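Local atomic coordinates of malate dehydrogenase (Pyrococcus horikoshii, PDB entry 1V9N), a protein that catalyses the reversible NAD-dependent oxidation of (S)-malate to oxaloacetate, as a homodimer of the LDH2/MDH2 oxidoreductase family. Residues A[25-30]-A[35-40]; A[63-68]-A[352-357]; A[310-313]-A[318-321]. One frame throughout, in Å; residues are numbered along the deposited sequence.

Interaction 1: residues A[25-30]-A[35-40]; sequences RVLTKL and EDAKIV
L27 and A37 sit where two consecutive helices come closest here, with their CA atoms 5.8 Å apart; the axes of the short helical segments approach to 9.0 Å and their directions differ by 143°. The motif is an antiparallel helical hairpin. Helix 16-29 ends, a short turn follows, and helix 34-49 runs back beside it. A37 has only a methyl here, consistent with the close approach. Its CB meets L27 CB at 3.8 Å. The same methyl receives T28 CG2 at 3.9 Å, so two neighbouring residues of the first helix rest on one alanine. L27 then carries the contact one turn further along the second helix. Its CG lies anti to its carbonyl carbon (chi1 -63°), and the chain runs on toward V40. The two side chains pass at a slant. T28 divides its two branches between different tasks. A chi1 of 52° tucks OG1 back over its own helix, where it hydrogen-bonds to V24 O. CG2 is left to face A37. The contact is therefore wholly apolar. Other helices pack around the hairpin: V26 touches V64 of helix 60-69, and I39 touches Y102 of helix 97-115. At the far end of the contact, L27 CD1 lies 3.7 Å from V40 CB and 3.8 Å from V40 CG1.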
loop_
_atom_site.group_PDB
_atom_site.type_symbol
_atom_site.label_atom_id
_atom_site.label_comp_id
_atom_site.label_asym_id
_atom_site.label_seq_id
_atom_site.Cartn_x
_atom_site.Cartn_y
_atom_site.Cartn_z
ATOM N N ARG A 25 7.254 15.107 32.124
ATOM C CA ARG A 25 8.189 15.745 33.055
ATOM C C ARG A 25 9.554 15.906 32.399
ATOM O O ARG A 25 10.138 16.988 32.402
ATOM C CB ARG A 25 8.375 14.907 34.326
ATOM C CG ARG A 25 7.318 15.088 35.392
ATOM C CD ARG A 25 7.869 14.674 36.754
ATOM N NE ARG A 25 8.150 13.246 36.853
ATOM C CZ ARG A 25 7.213 12.302 36.862
ATOM N NH1 ARG A 25 5.933 12.636 36.777
ATOM N NH2 ARG A 25 7.554 11.024 36.966
ATOM N N VAL A 26 10.059 14.808 31.852
ATOM C CA VAL A 26 11.358 14.798 31.196
ATOM C C VAL A 26 11.423 15.798 30.043
ATOM O O VAL A 26 12.338 16.621 29.971
ATOM C CB VAL A 26 11.687 13.392 30.646
ATOM C CG1 VAL A 26 12.997 13.425 29.865
ATOM C CG2 VAL A 26 11.772 12.393 31.784
ATOM N N LEU A 27 10.439 15.733 29.152
ATOM C CA LEU A 27 10.407 16.612 27.989
ATOM C C LEU A 27 10.298 18.094 28.324
ATOM O O LEU A 27 10.995 18.912 27.724
ATOM C CB LEU A 27 9.274 16.195 27.043
ATOM C CG LEU A 27 9.425 14.789 26.442
ATOM C CD1 LEU A 27 8.230 14.486 25.554
ATOM C CD2 LEU A 27 10.723 14.694 25.629
ATOM N N THR A 28 9.433 18.452 29.270
ATOM C CA THR A 28 9.293 19.857 29.631
ATOM C C THR A 28 10.550 20.358 30.340
ATOM O O THR A 28 10.916 21.518 30.203
ATOM C CB THR A 28 8.046 20.108 30.518
ATOM O OG1 THR A 28 8.053 19.225 31.648
ATOM C CG2 THR A 28 6.779 19.890 29.702
ATOM N N LYS A 29 11.211 19.477 31.084
ATOM C CA LYS A 29 12.451 19.831 31.785
ATOM C C LYS A 29 13.540 20.162 30.756
ATOM O O LYS A 29 14.461 20.932 31.031
ATOM C CB LYS A 29 12.918 18.661 32.659
ATOM C CG LYS A 29 14.213 18.921 33.439
ATOM C CD LYS A 29 14.013 19.980 34.510
ATOM C CE LYS A 29 15.294 20.234 35.293
ATOM N NZ LYS A 29 15.098 21.284 36.323
ATOM N N LEU A 30 13.425 19.576 29.567
ATOM C CA LEU A 30 14.393 19.807 28.496
ATOM C C LEU A 30 14.009 20.998 27.614
ATOM O O LEU A 30 14.670 21.278 26.617
ATOM C CB LEU A 30 14.543 18.547 27.637
ATOM C CG LEU A 30 15.291 17.376 28.277
ATOM C CD1 LEU A 30 15.044 16.100 27.492
ATOM C CD2 LEU A 30 16.783 17.699 28.331
ATOM N N GLU A 35 2.447 21.522 25.731
ATOM C CA GLU A 35 1.480 20.929 24.814
ATOM C C GLU A 35 2.150 19.990 23.820
ATOM O O GLU A 35 1.581 18.967 23.444
ATOM C CB GLU A 35 0.699 22.018 24.073
ATOM C CG GLU A 35 -0.229 22.822 24.984
ATOM C CD GLU A 35 -1.103 21.935 25.867
ATOM O OE1 GLU A 35 -1.869 21.108 25.321
ATOM O OE2 GLU A 35 -1.022 22.064 27.109
ATOM N N ASP A 36 3.362 20.331 23.397
ATOM C CA ASP A 36 4.087 19.484 22.461
ATOM C C ASP A 36 4.554 18.229 23.191
ATOM O O ASP A 36 4.576 17.148 22.613
ATOM C CB ASP A 36 5.280 20.235 21.864
ATOM C CG ASP A 36 4.855 21.352 20.925
ATOM O OD1 ASP A 36 3.675 21.364 20.516
ATOM O OD2 ASP A 36 5.697 22.208 20.582
ATOM N N ALA A 37 4.914 18.378 24.465
ATOM C CA ALA A 37 5.360 17.246 25.275
ATOM C C ALA A 37 4.213 16.252 25.434
ATOM O O ALA A 37 4.421 15.041 25.421
ATOM C CB ALA A 37 5.821 17.728 26.652
ATOM N N LYS A 38 3.002 16.774 25.598
ATOM C CA LYS A 38 1.823 15.927 25.747
ATOM C C LYS A 38 1.524 15.145 24.464
ATOM O O LYS A 38 1.044 14.013 24.517
ATOM C CB LYS A 38 0.611 16.779 26.152
ATOM C CG LYS A 38 0.744 17.391 27.538
ATOM C CD LYS A 38 -0.505 18.160 27.952
ATOM C CE LYS A 38 -0.360 18.703 29.368
ATOM N NZ LYS A 38 -1.584 19.419 29.823
ATOM N N ILE A 39 1.810 15.744 23.311
ATOM C CA ILE A 39 1.585 15.062 22.036
ATOM C C ILE A 39 2.573 13.904 21.903
ATOM O O ILE A 39 2.199 12.800 21.522
ATOM C CB ILE A 39 1.764 16.027 20.839
ATOM C CG1 ILE A 39 0.631 17.055 20.824
ATOM C CG2 ILE A 39 1.787 15.241 19.534
ATOM C CD1 ILE A 39 0.839 18.193 19.842
ATOM N N VAL A 40 3.838 14.155 22.225
ATOM C CA VAL A 40 4.849 13.105 22.141
ATOM C C VAL A 40 4.496 11.961 23.096
ATOM O O VAL A 40 4.517 10.789 22.713
ATOM C CB VAL A 40 6.255 13.653 22.501
ATOM C CG1 VAL A 40 7.288 12.532 22.423
ATOM C CG2 VAL A 40 6.629 14.786 21.545
#

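Interaction 2: residues A[63-68]-A[352-357]; sequences YVDGII and AKRVGV
The Schellman-capped end of helix 342-355 meets helix 60-69 here: R354, in its last turn, reaches across to D65 and I68 and joins the C-terminal helix to an early one. In the cap, G356 has positive phi and V357 N is bonded to A352 O. The R354 chain is extended: CG is anti to the backbone N (chi1 178°), and the chain stays straight to NE. This places the guanidinium against helix 60-69. I68 CD1 sits over one face, 3.2 Å above the plane and toward its rim, and is 3.3 Å from R354 CZ. D65 OD1 lies at the edge, near the guanidinium plane. It forms a salt bridge with R354 NH1 at 3.4 Å, and the hydrogen bond within it is weak. The carboxylate is turned 57° from the guanidinium plane. A water closes the pairing: it donates to D65 OD1 at 2.8 Å and accepts from R354 NH2, also at 2.8 Å. V64 CG1 comes obliquely to R354 NH1 at 4.2 Å. Both R354 and I68 are exposed. The charge pairing is thus a loose, partly water-mediated link, and the methyl over the guanidinium face supplies close packing beside it.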
loop_
_atom_site.group_PDB
_atom_site.type_symbol
_atom_site.label_atom_id
_atom_site.label_comp_id
_atom_site.label_asym_id
_atom_site.label_seq_id
_atom_site.Cartn_x
_atom_site.Cartn_y
_atom_site.Cartn_z
ATOM N N TYR A 63 14.831 10.568 21.618
ATOM C CA TYR A 63 14.371 11.946 21.526
ATOM C C TYR A 63 15.131 12.844 22.486
ATOM O O TYR A 63 15.431 13.990 22.157
ATOM C CB TYR A 63 12.865 12.025 21.793
ATOM C CG TYR A 63 12.058 11.119 20.890
ATOM C CD1 TYR A 63 12.324 11.050 19.522
ATOM C CD2 TYR A 63 11.036 10.323 21.401
ATOM C CE1 TYR A 63 11.594 10.207 18.687
ATOM C CE2 TYR A 63 10.299 9.477 20.572
ATOM C CZ TYR A 63 10.582 9.426 19.219
ATOM O OH TYR A 63 9.845 8.599 18.400
ATOM N N VAL A 64 15.436 12.326 23.673
ATOM C CA VAL A 64 16.194 13.086 24.665
ATOM C C VAL A 64 17.552 13.473 24.082
ATOM O O VAL A 64 17.941 14.634 24.118
ATOM C CB VAL A 64 16.433 12.263 25.959
ATOM C CG1 VAL A 64 17.494 12.942 26.827
ATOM C CG2 VAL A 64 15.132 12.127 26.737
ATOM N N ASP A 65 18.271 12.493 23.540
ATOM C CA ASP A 65 19.583 12.763 22.956
ATOM C C ASP A 65 19.484 13.763 21.807
ATOM O O ASP A 65 20.348 14.622 21.647
ATOM C CB ASP A 65 20.230 11.471 22.452
ATOM C CG ASP A 65 20.629 10.539 23.583
ATOM O OD1 ASP A 65 20.868 11.034 24.709
ATOM O OD2 ASP A 65 20.720 9.314 23.344
ATOM N N GLY A 66 18.429 13.642 21.008
ATOM C CA GLY A 66 18.252 14.554 19.891
ATOM C C GLY A 66 18.014 15.973 20.364
ATOM O O GLY A 66 18.476 16.928 19.749
ATOM N N ILE A 67 17.294 16.116 21.468
ATOM C CA ILE A 67 17.006 17.437 22.015
ATOM C C ILE A 67 18.285 18.061 22.570
ATOM O O ILE A 67 18.591 19.229 22.316
ATOM C CB ILE A 67 15.944 17.339 23.131
ATOM C CG1 ILE A 67 14.570 17.074 22.501
ATOM C CG2 ILE A 67 15.934 18.612 23.969
ATOM C CD1 ILE A 67 13.478 16.730 23.507
ATOM N N ILE A 68 19.035 17.266 23.319
ATOM C CA ILE A 68 20.282 17.728 23.912
ATOM C C ILE A 68 21.337 18.064 22.851
ATOM O O ILE A 68 22.107 19.012 23.013
ATOM C CB ILE A 68 20.824 16.662 24.895
ATOM C CG1 ILE A 68 19.919 16.613 26.130
ATOM C CG2 ILE A 68 22.277 16.961 25.262
ATOM C CD1 ILE A 68 20.272 15.513 27.127
ATOM N N ALA A 352 15.833 10.140 34.079
ATOM C CA ALA A 352 15.229 11.020 35.074
ATOM C C ALA A 352 16.316 11.653 35.953
ATOM O O ALA A 352 16.249 12.836 36.286
ATOM C CB ALA A 352 14.242 10.233 35.937
ATOM N N LYS A 353 17.314 10.856 36.327
ATOM C CA LYS A 353 18.416 11.336 37.158
ATOM C C LYS A 353 19.249 12.363 36.392
ATOM O O LYS A 353 19.579 13.424 36.918
ATOM C CB LYS A 353 19.309 10.165 37.584
ATOM C CG LYS A 353 18.583 9.099 38.389
ATOM C CD LYS A 353 19.417 7.838 38.528
ATOM C CE LYS A 353 18.631 6.743 39.234
ATOM N NZ LYS A 353 19.410 5.480 39.348
ATOM N N ARG A 354 19.577 12.044 35.144
ATOM C CA ARG A 354 20.367 12.939 34.305
ATOM C C ARG A 354 19.731 14.317 34.149
ATOM O O ARG A 354 20.387 15.335 34.358
ATOM C CB ARG A 354 20.567 12.329 32.915
ATOM C CG ARG A 354 21.334 13.221 31.950
ATOM C CD ARG A 354 21.461 12.577 30.570
ATOM N NE ARG A 354 22.364 13.318 29.690
ATOM C CZ ARG A 354 22.365 13.217 28.364
ATOM N NH1 ARG A 354 21.505 12.405 27.757
ATOM N NH2 ARG A 354 23.224 13.926 27.639
ATOM N N VAL A 355 18.455 14.347 33.773
ATOM C CA VAL A 355 17.753 15.607 33.564
ATOM C C VAL A 355 17.270 16.239 34.864
ATOM O O VAL A 355 16.927 17.417 34.897
ATOM C CB VAL A 355 16.547 15.423 32.608
ATOM C CG1 VAL A 355 17.024 14.865 31.280
ATOM C CG2 VAL A 355 15.512 14.499 33.237
ATOM N N GLY A 356 17.227 15.450 35.931
ATOM C CA GLY A 356 16.809 15.979 37.217
ATOM C C GLY A 356 15.322 16.052 37.509
ATOM O O GLY A 356 14.831 17.100 37.920
ATOM N N VAL A 357 14.605 14.949 37.298
ATOM C CA VAL A 357 13.168 14.892 37.579
ATOM C C VAL A 357 12.826 13.565 38.246
ATOM O O VAL A 357 13.617 12.622 38.209
ATOM C CB VAL A 357 12.298 15.020 36.288
ATOM C CG1 VAL A 357 12.556 16.351 35.610
ATOM C CG2 VAL A 357 12.578 13.863 35.341
HETATM O O HOH W 1 22.663 13.141 25.040
#

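Interaction 3: residues A[310-313]-A[318-321]; sequences SRKH and RIWI. With NDP (NADPH dihydro-nicotinamide-adenine-dinucleotide phosphate), chain B.
I319 fits its CD1 between S310 and K312, in the loop that joins helix 293-308 to helix 324-336. A chi1 of -68° swings I319 CG1 to the side of the backbone N and sends CD1 toward 310-313. There it makes a tight methyl-to-hydroxyl contact, 3.1 Å from S310 OG. The apolar packing comes from K312, whose bent chain lies obliquely across I319. K312 CG is 4.0 Å from I319 CG1, and K312 CD is 4.0 Å from R318 CA. Polar bonds tie the loop to the preceding helix: S310 OG to I307 O, K312 NZ to K308 O, and K308 NZ to I319 O. Replacing K312 by alanine would remove the methylenes over I319 and would probably open a gap on that side, with K308 O losing its amine. Flat groups meet within 318-321. The R318 guanidinium lies nearly parallel to the W320 ring, offset, with W320 CZ3 3.3 Å over its centre; R318 NH2 also forms a salt bridge with E324. At the cofactor, W320 CB is 3.6 Å from N1A of the NADPH adenine. W320 O bonds to Y246 OH of the second subunit. The I319 side chain is thus held mainly by packing, while W320 borders the adenine at the dimer interface.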
loop_
_atom_site.group_PDB
_atom_site.type_symbol
_atom_site.label_atom_id
_atom_site.label_comp_id
_atom_site.label_asym_id
_atom_site.label_seq_id
_atom_site.Cartn_x
_atom_site.Cartn_y
_atom_site.Cartn_z
ATOM N N SER A 310 -15.699 -16.186 9.167
ATOM C CA SER A 310 -15.416 -17.147 8.105
ATOM C C SER A 310 -14.722 -18.385 8.671
ATOM O O SER A 310 -14.133 -18.343 9.750
ATOM C CB SER A 310 -14.557 -16.511 7.002
ATOM O OG SER A 310 -13.235 -16.250 7.437
ATOM N N ARG A 311 -14.799 -19.486 7.933
ATOM C CA ARG A 311 -14.217 -20.763 8.345
ATOM C C ARG A 311 -12.785 -20.667 8.871
ATOM O O ARG A 311 -11.852 -20.402 8.110
ATOM C CB ARG A 311 -14.268 -21.735 7.169
ATOM C CG ARG A 311 -14.243 -23.203 7.539
ATOM C CD ARG A 311 -14.469 -24.016 6.282
ATOM N NE ARG A 311 -15.621 -23.497 5.549
ATOM C CZ ARG A 311 -15.747 -23.531 4.227
ATOM N NH1 ARG A 311 -14.790 -24.064 3.479
ATOM N NH2 ARG A 311 -16.830 -23.021 3.652
ATOM N N LYS A 312 -12.621 -20.895 10.172
ATOM C CA LYS A 312 -11.311 -20.847 10.818
ATOM C C LYS A 312 -10.442 -22.049 10.457
ATOM O O LYS A 312 -10.943 -23.159 10.277
ATOM C CB LYS A 312 -11.466 -20.799 12.342
ATOM C CG LYS A 312 -11.071 -19.481 12.985
ATOM C CD LYS A 312 -12.282 -18.735 13.517
ATOM C CE LYS A 312 -13.236 -18.356 12.400
ATOM N NZ LYS A 312 -14.477 -17.714 12.911
ATOM N N HIS A 313 -9.137 -21.820 10.358
ATOM C CA HIS A 313 -8.185 -22.879 10.040
ATOM C C HIS A 313 -8.034 -23.740 11.293
ATOM O O HIS A 313 -8.057 -23.220 12.410
ATOM C CB HIS A 313 -6.838 -22.258 9.648
ATOM C CG HIS A 313 -5.790 -23.259 9.267
ATOM N ND1 HIS A 313 -5.190 -24.096 10.186
ATOM C CD2 HIS A 313 -5.233 -23.556 8.070
ATOM C CE1 HIS A 313 -4.308 -24.862 9.569
ATOM N NE2 HIS A 313 -4.313 -24.554 8.284
ATOM N N ARG A 318 -8.627 -17.945 15.991
ATOM C CA ARG A 318 -9.461 -16.820 15.657
ATOM C C ARG A 318 -8.924 -16.061 14.478
ATOM O O ARG A 318 -7.733 -16.105 14.198
ATOM C CB ARG A 318 -9.457 -16.008 16.947
ATOM C CG ARG A 318 -9.967 -14.646 16.902
ATOM C CD ARG A 318 -9.728 -14.086 18.281
ATOM N NE ARG A 318 -10.432 -12.827 18.429
ATOM C CZ ARG A 318 -10.605 -12.204 19.585
ATOM N NH1 ARG A 318 -10.119 -12.731 20.696
ATOM N NH2 ARG A 318 -11.268 -11.056 19.635
ATOM N N ILE A 319 -9.823 -15.395 13.777
ATOM C CA ILE A 319 -9.441 -14.561 12.644
ATOM C C ILE A 319 -9.589 -13.150 13.198
ATOM O O ILE A 319 -10.676 -12.755 13.621
ATOM C CB ILE A 319 -10.395 -14.747 11.443
ATOM C CG1 ILE A 319 -10.224 -16.153 10.860
ATOM C CG2 ILE A 319 -10.107 -13.690 10.385
ATOM C CD1 ILE A 319 -11.200 -16.493 9.751
ATOM N N TRP A 320 -8.485 -12.418 13.252
ATOM C CA TRP A 320 -8.515 -11.052 13.772
ATOM C C TRP A 320 -8.696 -10.041 12.645
ATOM O O TRP A 320 -8.493 -10.360 11.471
ATOM C CB TRP A 320 -7.203 -10.703 14.484
ATOM C CG TRP A 320 -6.834 -11.582 15.637
ATOM C CD1 TRP A 320 -6.137 -12.755 15.588
ATOM C CD2 TRP A 320 -7.116 -11.337 17.020
ATOM N NE1 TRP A 320 -5.963 -13.253 16.856
ATOM C CE2 TRP A 320 -6.556 -12.405 17.753
ATOM C CE3 TRP A 320 -7.790 -10.321 17.710
ATOM C CZ2 TRP A 320 -6.644 -12.484 19.148
ATOM C CZ3 TRP A 320 -7.880 -10.400 19.099
ATOM C CH2 TRP A 320 -7.308 -11.479 19.802
ATOM N N ILE A 321 -9.080 -8.824 13.016
ATOM C CA ILE A 321 -9.222 -7.735 12.061
ATOM C C ILE A 321 -8.106 -6.782 12.476
ATOM O O ILE A 321 -7.785 -6.672 13.660
ATOM C CB ILE A 321 -10.598 -7.024 12.163
ATOM C CG1 ILE A 321 -10.747 -6.021 11.015
ATOM C CG2 ILE A 321 -10.723 -6.290 13.489
ATOM C CD1 ILE A 321 -10.654 -6.654 9.643
HETATM P PA NDP B . 2.675 -5.936 13.070
HETATM O O1A NDP B . 2.718 -5.926 14.512
HETATM O O2A NDP B . 3.110 -7.113 12.240
HETATM O O5B NDP B . 1.147 -5.522 12.639
HETATM C C5B NDP B . 0.763 -5.405 11.257
HETATM C C4B NDP B . -0.715 -4.971 11.275
HETATM O O4B NDP B . -1.456 -6.200 11.175
HETATM C C3B NDP B . -1.241 -4.265 12.493
HETATM O O3B NDP B . -2.188 -3.248 12.046
HETATM C C2B NDP B . -1.923 -5.291 13.328
HETATM O O2B NDP B . -2.946 -4.842 14.233
HETATM C C1B NDP B . -2.362 -6.260 12.275
HETATM N N9A NDP B . -2.370 -7.689 12.693
HETATM C C8A NDP B . -1.455 -8.393 13.529
HETATM N N7A NDP B . -1.794 -9.657 13.639
HETATM C C5A NDP B . -2.924 -9.825 12.892
HETATM C C6A NDP B . -3.779 -10.932 12.586
HETATM N N6A NDP B . -3.515 -12.143 13.089
HETATM N N1A NDP B . -4.874 -10.750 11.769
HETATM C C2A NDP B . -5.151 -9.512 11.245
HETATM N N3A NDP B . -4.406 -8.410 11.469
HETATM C C4A NDP B . -3.296 -8.631 12.307
HETATM O O3 NDP B . 3.388 -4.695 12.419
HETATM P PN NDP B . 4.849 -4.089 12.303
HETATM O O1N NDP B . 5.139 -4.060 10.873
HETATM O O2N NDP B . 5.663 -5.010 13.167
HETATM O O5D NDP B . 4.632 -2.650 12.946
HETATM C C5D NDP B . 5.560 -2.067 13.904
HETATM C C4D NDP B . 5.071 -0.634 14.345
HETATM O O4D NDP B . 6.172 0.239 14.169
HETATM C C3D NDP B . 3.914 -0.002 13.532
HETATM O O3D NDP B . 3.021 0.635 14.455
HETATM C C2D NDP B . 4.578 0.955 12.557
HETATM O O2D NDP B . 3.719 2.020 12.208
HETATM C C1D NDP B . 5.840 1.368 13.359
HETATM N N1N NDP B . 7.014 1.711 12.512
HETATM C C2N NDP B . 7.457 3.062 12.564
HETATM C C3N NDP B . 8.612 3.405 11.747
HETATM C C7N NDP B . 9.123 4.779 11.764
HETATM O O7N NDP B . 10.103 5.145 11.103
HETATM N N7N NDP B . 8.518 5.729 12.528
HETATM C C4N NDP B . 9.218 2.376 10.963
HETATM C C5N NDP B . 8.765 1.064 10.924
HETATM C C6N NDP B . 7.662 0.722 11.704
HETATM P P2B NDP B . -2.782 -4.621 15.762
HETATM O O1X NDP B . -4.035 -5.182 16.292
HETATM O O2X NDP B . -2.668 -3.159 16.056
HETATM O O3X NDP B . -1.556 -5.377 16.265
#

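How the interactions relate
Interactions 1 and 2 are neighbours, with centres 11 Å apart, and form one helical cluster. Helix 16-29 joins them: V26 CG2 meets V357 CG2 at 3.9 Å, and K29 CE lies 3.3 Å from V355 O. L30 CB also packs on I67 CG2 at 3.9 Å. Residues 310-313 and 318-321 lie across the chain's centre, about 41 Å from interaction 1 and 45 Å from interaction 2, centre to centre. Interaction 3 alone touches the cofactor, at its adenine. The V40 side chain of interaction 1 still comes within about 12 Å of a bound NADPH. Along the chain, interaction 3 falls between the two halves of interaction 2.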